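Local coordinates for FixK2 protein (Bradyrhizobium japonicum, PDB 4I2O), which binds DNA as a two-subunit transcription regulator of the CRP/FNR superfamily, probably controlling genes linked to nitrogen fixation, at residues M149-R154 and D189-T194; T156-V161 and S199-Q204. The protein carries 1 engineered substitution. One frame throughout, in Å; residues are numbered along the deposited sequence.

Interaction 1: residues M149-R154 and D189-T194; sequences MLLLGR and DYLGLT. With nucleotides of chain D.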
# COMPACT_ATOMS: atom_id res chain seq x y z
N MET A 149 1.44 4.64 0.95
CA MET A 149 2.87 4.41 1.31
C MET A 149 3.73 5.63 1.20
O MET A 149 4.64 5.85 2.04
CB MET A 149 3.45 3.30 0.41
CG MET A 149 2.85 1.92 0.73
SD MET A 149 3.67 0.60 -0.28
CE MET A 149 2.98 0.74 -1.89
N LEU A 150 3.53 6.42 0.14
CA LEU A 150 4.28 7.66 -0.01
C LEU A 150 4.03 8.55 1.19
O LEU A 150 4.93 9.19 1.71
CB LEU A 150 3.89 8.38 -1.29
CG LEU A 150 4.53 9.74 -1.61
CD1 LEU A 150 6.07 9.65 -1.68
CD2 LEU A 150 3.97 10.36 -2.89
N LEU A 151 2.77 8.70 1.56
CA LEU A 151 2.47 9.49 2.77
C LEU A 151 3.16 8.98 4.02
O LEU A 151 3.77 9.78 4.78
CB LEU A 151 0.90 9.43 2.97
CG LEU A 151 0.38 10.25 4.20
CD1 LEU A 151 -1.01 10.76 3.91
CD2 LEU A 151 0.31 9.40 5.55
N LEU A 152 3.08 7.68 4.30
CA LEU A 152 3.64 7.09 5.52
C LEU A 152 5.17 7.05 5.50
O LEU A 152 5.80 7.22 6.56
CB LEU A 152 3.14 5.67 5.79
CG LEU A 152 1.59 5.57 5.94
CD1 LEU A 152 1.19 4.09 5.84
CD2 LEU A 152 1.19 6.11 7.36
N GLY A 153 5.74 6.90 4.33
CA GLY A 153 7.22 6.88 4.24
C GLY A 153 7.84 8.26 4.20
O GLY A 153 8.99 8.46 4.68
N ARG A 154 7.17 9.24 3.60
CA ARG A 154 7.89 10.45 3.24
C ARG A 154 7.25 11.81 3.66
O ARG A 154 7.99 12.83 3.66
CB ARG A 154 8.22 10.46 1.72
CG ARG A 154 9.16 9.31 1.35
CD ARG A 154 10.54 9.76 1.81
NE ARG A 154 11.68 8.79 1.74
CZ ARG A 154 12.34 8.35 2.82
NH1 ARG A 154 11.90 8.65 4.04
NH2 ARG A 154 13.47 7.64 2.68
N ASP A 189 -3.66 6.65 13.71
CA ASP A 189 -3.30 5.29 13.20
C ASP A 189 -3.48 5.11 11.71
O ASP A 189 -2.80 4.26 11.12
CB ASP A 189 -4.01 4.12 13.98
CG ASP A 189 -3.55 4.04 15.40
OD1 ASP A 189 -2.41 4.50 15.69
OD2 ASP A 189 -4.25 3.40 16.24
N TYR A 190 -4.26 5.98 11.06
CA TYR A 190 -4.30 5.99 9.59
C TYR A 190 -3.09 6.70 9.02
O TYR A 190 -2.54 6.30 7.99
CB TYR A 190 -5.57 6.78 9.17
CG TYR A 190 -5.88 6.88 7.66
CD1 TYR A 190 -5.97 5.74 6.83
CD2 TYR A 190 -6.13 8.12 7.09
CE1 TYR A 190 -6.35 5.85 5.48
CE2 TYR A 190 -6.51 8.22 5.73
CZ TYR A 190 -6.62 7.09 4.95
OH TYR A 190 -7.03 7.16 3.63
N LEU A 191 -2.60 7.71 9.74
CA LEU A 191 -1.53 8.56 9.21
C LEU A 191 -0.13 8.24 9.78
O LEU A 191 0.80 8.97 9.48
CB LEU A 191 -1.80 10.08 9.53
CG LEU A 191 -3.14 10.62 8.99
CD1 LEU A 191 -3.31 12.11 9.42
CD2 LEU A 191 -3.08 10.41 7.45
N GLY A 192 0.02 7.19 10.58
CA GLY A 192 1.34 6.84 11.13
C GLY A 192 1.80 7.86 12.15
O GLY A 192 3.00 8.09 12.32
N LEU A 193 0.84 8.50 12.84
CA LEU A 193 1.14 9.60 13.85
C LEU A 193 0.41 9.31 15.15
O LEU A 193 -0.46 8.46 15.19
CB LEU A 193 0.61 10.99 13.33
CG LEU A 193 1.20 11.48 11.99
CD1 LEU A 193 0.42 12.73 11.51
CD2 LEU A 193 2.72 11.80 12.23
N THR A 194 0.76 10.03 16.23
CA THR A 194 -0.04 9.97 17.49
C THR A 194 -1.20 10.91 17.36
O THR A 194 -1.19 11.88 16.56
CB THR A 194 0.82 10.42 18.75
OG1 THR A 194 1.27 11.75 18.50
CG2 THR A 194 2.03 9.51 18.94
P DA D 19 4.40 10.96 16.15
OP1 DA D 19 4.07 9.67 15.45
OP2 DA D 19 3.31 11.93 16.49
O5' DA D 19 5.22 10.54 17.44
C5' DA D 19 6.42 9.78 17.35
C4' DA D 19 6.79 9.31 18.75
O4' DA D 19 7.34 10.44 19.51
C3' DA D 19 5.64 8.79 19.64
O3' DA D 19 6.23 7.60 20.29
C2' DA D 19 5.28 9.93 20.59
C1' DA D 19 6.60 10.74 20.67
N9 DA D 19 6.36 12.17 20.68
C8 DA D 19 5.63 12.96 19.84
N7 DA D 19 5.62 14.26 20.12
C5 DA D 19 6.43 14.33 21.24
C6 DA D 19 6.86 15.43 21.99
N6 DA D 19 6.48 16.70 21.72
N1 DA D 19 7.68 15.19 23.05
C2 DA D 19 8.05 13.91 23.27
N3 DA D 19 7.75 12.79 22.62
C4 DA D 19 6.89 13.06 21.60
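L151 and L152, near the C-terminal end of helix 128-154, meet L191 and G192, where helix 184-191 gives way to a turn. The apolar part rests on methyl groups. CD2 of L151 lies 4.0 Å from CD2 of L191, and the two side chains cross obliquely. L152 instead applies its CD2 to backbone, 3.5 Å from C of L191 and 3.6 Å from the N of G192. Its CG stands anti to the carbonyl carbon (chi1 -59°), and the methyl beyond reaches the peptide. G192 has positive phi (70°), and a CB there would clash with the same methyl, so lack of a side chain permits this approach.

No hydrogen bond joins the two segments, but T194 bonds the DNA: it grips OP2 of DA19 of chain D twice, through its backbone N at 3.2 Å, with an N-H...O angle of 170°, and through OG1 at 2.9 Å. OG1 also caps the N of T197, at the start of helix 195-207.

R160 and T163 of helix 157-172 touch L151, its F164 touches L191, Q81 of strand 80-86 touches L152, and L152 of the second subunit packs against its counterpart.

Interaction 2: residues T156-V161 and S199-Q204; sequences TAMERV and SRALSQ. With nucleotides of chain D; nucleotides of chain C.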
# COMPACT_ATOMS: atom_id res chain seq x y z
N THR A 156 5.60 14.94 5.92
CA THR A 156 5.74 15.44 7.31
C THR A 156 4.39 15.29 8.01
O THR A 156 3.34 15.00 7.40
CB THR A 156 6.13 16.90 7.33
OG1 THR A 156 5.03 17.62 6.77
CG2 THR A 156 7.38 17.19 6.46
N ALA A 157 4.36 15.48 9.30
CA ALA A 157 3.08 15.32 10.02
C ALA A 157 2.03 16.30 9.44
O ALA A 157 0.86 15.96 9.21
CB ALA A 157 3.32 15.61 11.54
N MET A 158 2.42 17.53 9.19
CA MET A 158 1.42 18.47 8.64
C MET A 158 0.95 18.10 7.24
O MET A 158 -0.26 18.16 6.92
CB MET A 158 1.94 19.88 8.66
CG MET A 158 0.93 20.96 8.11
SD MET A 158 -0.67 21.05 9.01
CE MET A 158 -0.05 22.03 10.39
N GLU A 159 1.87 17.69 6.38
CA GLU A 159 1.44 17.16 5.07
C GLU A 159 0.50 16.00 5.14
O GLU A 159 -0.43 15.86 4.28
CB GLU A 159 2.74 16.77 4.26
CG GLU A 159 3.58 17.95 3.86
CD GLU A 159 4.97 17.51 3.36
OE1 GLU A 159 5.38 16.33 3.65
OE2 GLU A 159 5.73 18.38 2.85
N ARG A 160 0.71 15.10 6.10
CA ARG A 160 -0.20 13.97 6.27
C ARG A 160 -1.56 14.44 6.69
O ARG A 160 -2.57 13.95 6.18
CB ARG A 160 0.31 12.98 7.33
CG ARG A 160 1.71 12.37 6.99
CD ARG A 160 2.21 11.49 8.12
NE ARG A 160 3.63 11.14 7.76
CZ ARG A 160 4.26 10.02 8.10
NH1 ARG A 160 3.65 9.08 8.83
NH2 ARG A 160 5.54 9.84 7.70
N VAL A 161 -1.60 15.35 7.63
CA VAL A 161 -2.93 15.82 8.09
C VAL A 161 -3.68 16.60 7.02
O VAL A 161 -4.90 16.42 6.83
CB VAL A 161 -2.76 16.68 9.39
CG1 VAL A 161 -4.13 17.38 9.79
CG2 VAL A 161 -2.33 15.73 10.55
N SER A 199 -3.87 16.26 16.73
CA SER A 199 -4.58 17.40 17.40
C SER A 199 -3.84 18.72 17.17
O SER A 199 -4.45 19.76 16.86
CB SER A 199 -4.65 17.13 18.90
OG SER A 199 -5.44 18.10 19.59
N ARG A 200 -2.50 18.71 17.34
CA ARG A 200 -1.73 19.93 17.21
C ARG A 200 -1.78 20.51 15.82
O ARG A 200 -1.87 21.74 15.67
CB ARG A 200 -0.21 19.69 17.61
CG ARG A 200 -0.03 19.10 19.02
CD ARG A 200 1.52 18.92 19.39
NE ARG A 200 1.70 17.84 20.35
CZ ARG A 200 1.45 17.95 21.66
NH1 ARG A 200 1.00 19.11 22.18
NH2 ARG A 200 1.62 16.89 22.44
N ALA A 201 -1.74 19.65 14.80
CA ALA A 201 -1.77 20.11 13.43
C ALA A 201 -3.15 20.72 13.15
O ALA A 201 -3.26 21.79 12.53
CB ALA A 201 -1.52 18.95 12.46
N LEU A 202 -4.20 20.04 13.61
CA LEU A 202 -5.57 20.59 13.46
C LEU A 202 -5.72 21.91 14.21
O LEU A 202 -6.33 22.86 13.70
CB LEU A 202 -6.62 19.59 13.94
CG LEU A 202 -6.70 18.34 13.10
CD1 LEU A 202 -7.68 17.36 13.82
CD2 LEU A 202 -7.24 18.66 11.68
N SER A 203 -5.16 22.00 15.41
CA SER A 203 -5.19 23.28 16.14
C SER A 203 -4.51 24.41 15.39
O SER A 203 -5.00 25.53 15.35
CB SER A 203 -4.56 23.17 17.54
OG SER A 203 -5.38 22.42 18.43
N GLN A 204 -3.36 24.10 14.81
CA GLN A 204 -2.65 25.08 14.04
C GLN A 204 -3.43 25.55 12.80
O GLN A 204 -3.43 26.76 12.51
CB GLN A 204 -1.28 24.46 13.65
CG GLN A 204 -0.34 25.37 12.91
CD GLN A 204 0.96 24.64 12.59
OE1 GLN A 204 1.26 23.61 13.21
NE2 GLN A 204 1.71 25.15 11.61
P DA D 18 7.01 16.20 11.97
OP1 DA D 18 6.74 15.66 10.57
OP2 DA D 18 6.45 17.44 12.42
O5' DA D 18 6.53 15.19 13.11
C5' DA D 18 7.13 13.87 13.04
C4' DA D 18 7.05 13.15 14.38
O4' DA D 18 7.95 13.84 15.34
C3' DA D 18 5.64 13.06 14.98
O3' DA D 18 5.51 11.64 15.22
C2' DA D 18 5.81 13.98 16.21
C1' DA D 18 7.27 13.78 16.57
N9 DA D 18 7.75 14.92 17.41
C8 DA D 18 7.54 16.28 17.20
N7 DA D 18 8.18 17.04 18.11
C5 DA D 18 8.76 16.11 18.98
C6 DA D 18 9.55 16.24 20.13
N6 DA D 18 9.89 17.40 20.68
N1 DA D 18 10.03 15.10 20.68
C2 DA D 18 9.74 13.90 20.17
N3 DA D 18 9.00 13.66 19.08
C4 DA D 18 8.55 14.81 18.53
P DT C 9 -5.85 23.87 21.90
OP1 DT C 9 -6.53 25.17 22.04
OP2 DT C 9 -5.22 23.46 20.63
O5' DT C 9 -4.67 23.70 22.98
C5' DT C 9 -4.92 24.11 24.37
C4' DT C 9 -3.72 23.58 25.12
O4' DT C 9 -3.64 22.13 25.08
C3' DT C 9 -2.37 24.04 24.57
O3' DT C 9 -1.90 24.99 25.53
C2' DT C 9 -1.50 22.80 24.60
C1' DT C 9 -2.30 21.80 25.39
N1 DT C 9 -2.15 20.35 25.04
C2 DT C 9 -1.89 19.48 26.10
O2 DT C 9 -1.72 19.84 27.28
N3 DT C 9 -1.81 18.16 25.76
C4 DT C 9 -1.99 17.62 24.50
O4 DT C 9 -1.91 16.40 24.32
C5 DT C 9 -2.27 18.56 23.44
C7 DT C 9 -2.48 18.02 22.02
C6 DT C 9 -2.39 19.86 23.76
P DT C 8 -8.84 18.49 19.15
OP1 DT C 8 -9.51 19.59 18.34
OP2 DT C 8 -7.86 17.49 18.72
O5' DT C 8 -8.10 19.31 20.39
C5' DT C 8 -8.95 20.24 21.05
C4' DT C 8 -8.15 20.82 22.21
O4' DT C 8 -7.78 19.77 23.14
C3' DT C 8 -6.81 21.45 21.80
O3' DT C 8 -6.90 22.74 22.33
C2' DT C 8 -5.67 20.70 22.48
C1' DT C 8 -6.43 20.06 23.61
N1 DT C 8 -5.90 18.72 24.11
C2 DT C 8 -5.52 18.55 25.45
O2 DT C 8 -5.49 19.46 26.30
N3 DT C 8 -5.15 17.30 25.82
C4 DT C 8 -5.10 16.17 24.97
O4 DT C 8 -4.78 15.08 25.45
C5 DT C 8 -5.49 16.38 23.59
C7 DT C 8 -5.45 15.22 22.60
C6 DT C 8 -5.89 17.63 23.21
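The helix-turn-helix domain of the CRP family supplies this contact: helix 195-207, which carries base-contacting R200, packs on the first turns of helix 157-172, and the local axes cross at -75° with a closest approach of 9.7 Å. A201 points its CB at the other helix, 3.8 Å from CG2 of V161 and 4.0 Å from CE of M158. M158, bent at chi2 (60°) and chi3 (79°), also brings CE to 3.5 Å from OE1 of Q204. CG1 of V161 lies 3.9 Å from CD2 of L202.

Both helices hold DNA phosphates. T156 and E159 form a capping box, E159 N donating to T156 OG1 and T156 N to E159 OE1, while A157 N gives a 2.7 Å hydrogen bond to OP1 of DA18 of chain D. On the other strand, S199 OG donates to OP2 of DT8 of chain C at 2.6 Å.

The guanidinium of R200 has C7 of DT9 of chain C 3.6 Å above one face, toward its rim, and NH2 makes a hydrogen bond to O6 of a guanine base. An alanine here would probably leave that O6 without this donor and the thymine methyl without the guanidinium beside it.

V161 also touches L191 of helix 184-191 and L205 of helix 195-207, while L202 continues onto L211 and F213 of strand 211-213.

Overall arrangement
Both interactions are mainly buried and apolar, with no hydrogen bond across either pair of segments, yet they differ in place. Interaction 1, centred about 13 Å from the centre of the chain, joins the end of long helix 128-154 to the turn after helix 184-191, close to the subunit interface. Interaction 2, about 18 Å out, lies within the helix-turn-helix domain, and its Q204 is exposed. Successive helices link them, and their centres are 12 Å apart. R160 bridges the two, NH1 probably bonding L191 O. The DNA chemistry differs too: interaction 1 meets a phosphate from a helix-capping threonine, whereas interaction 2 reaches phosphates on both strands and adds R200's hydrogen bond to a guanine base.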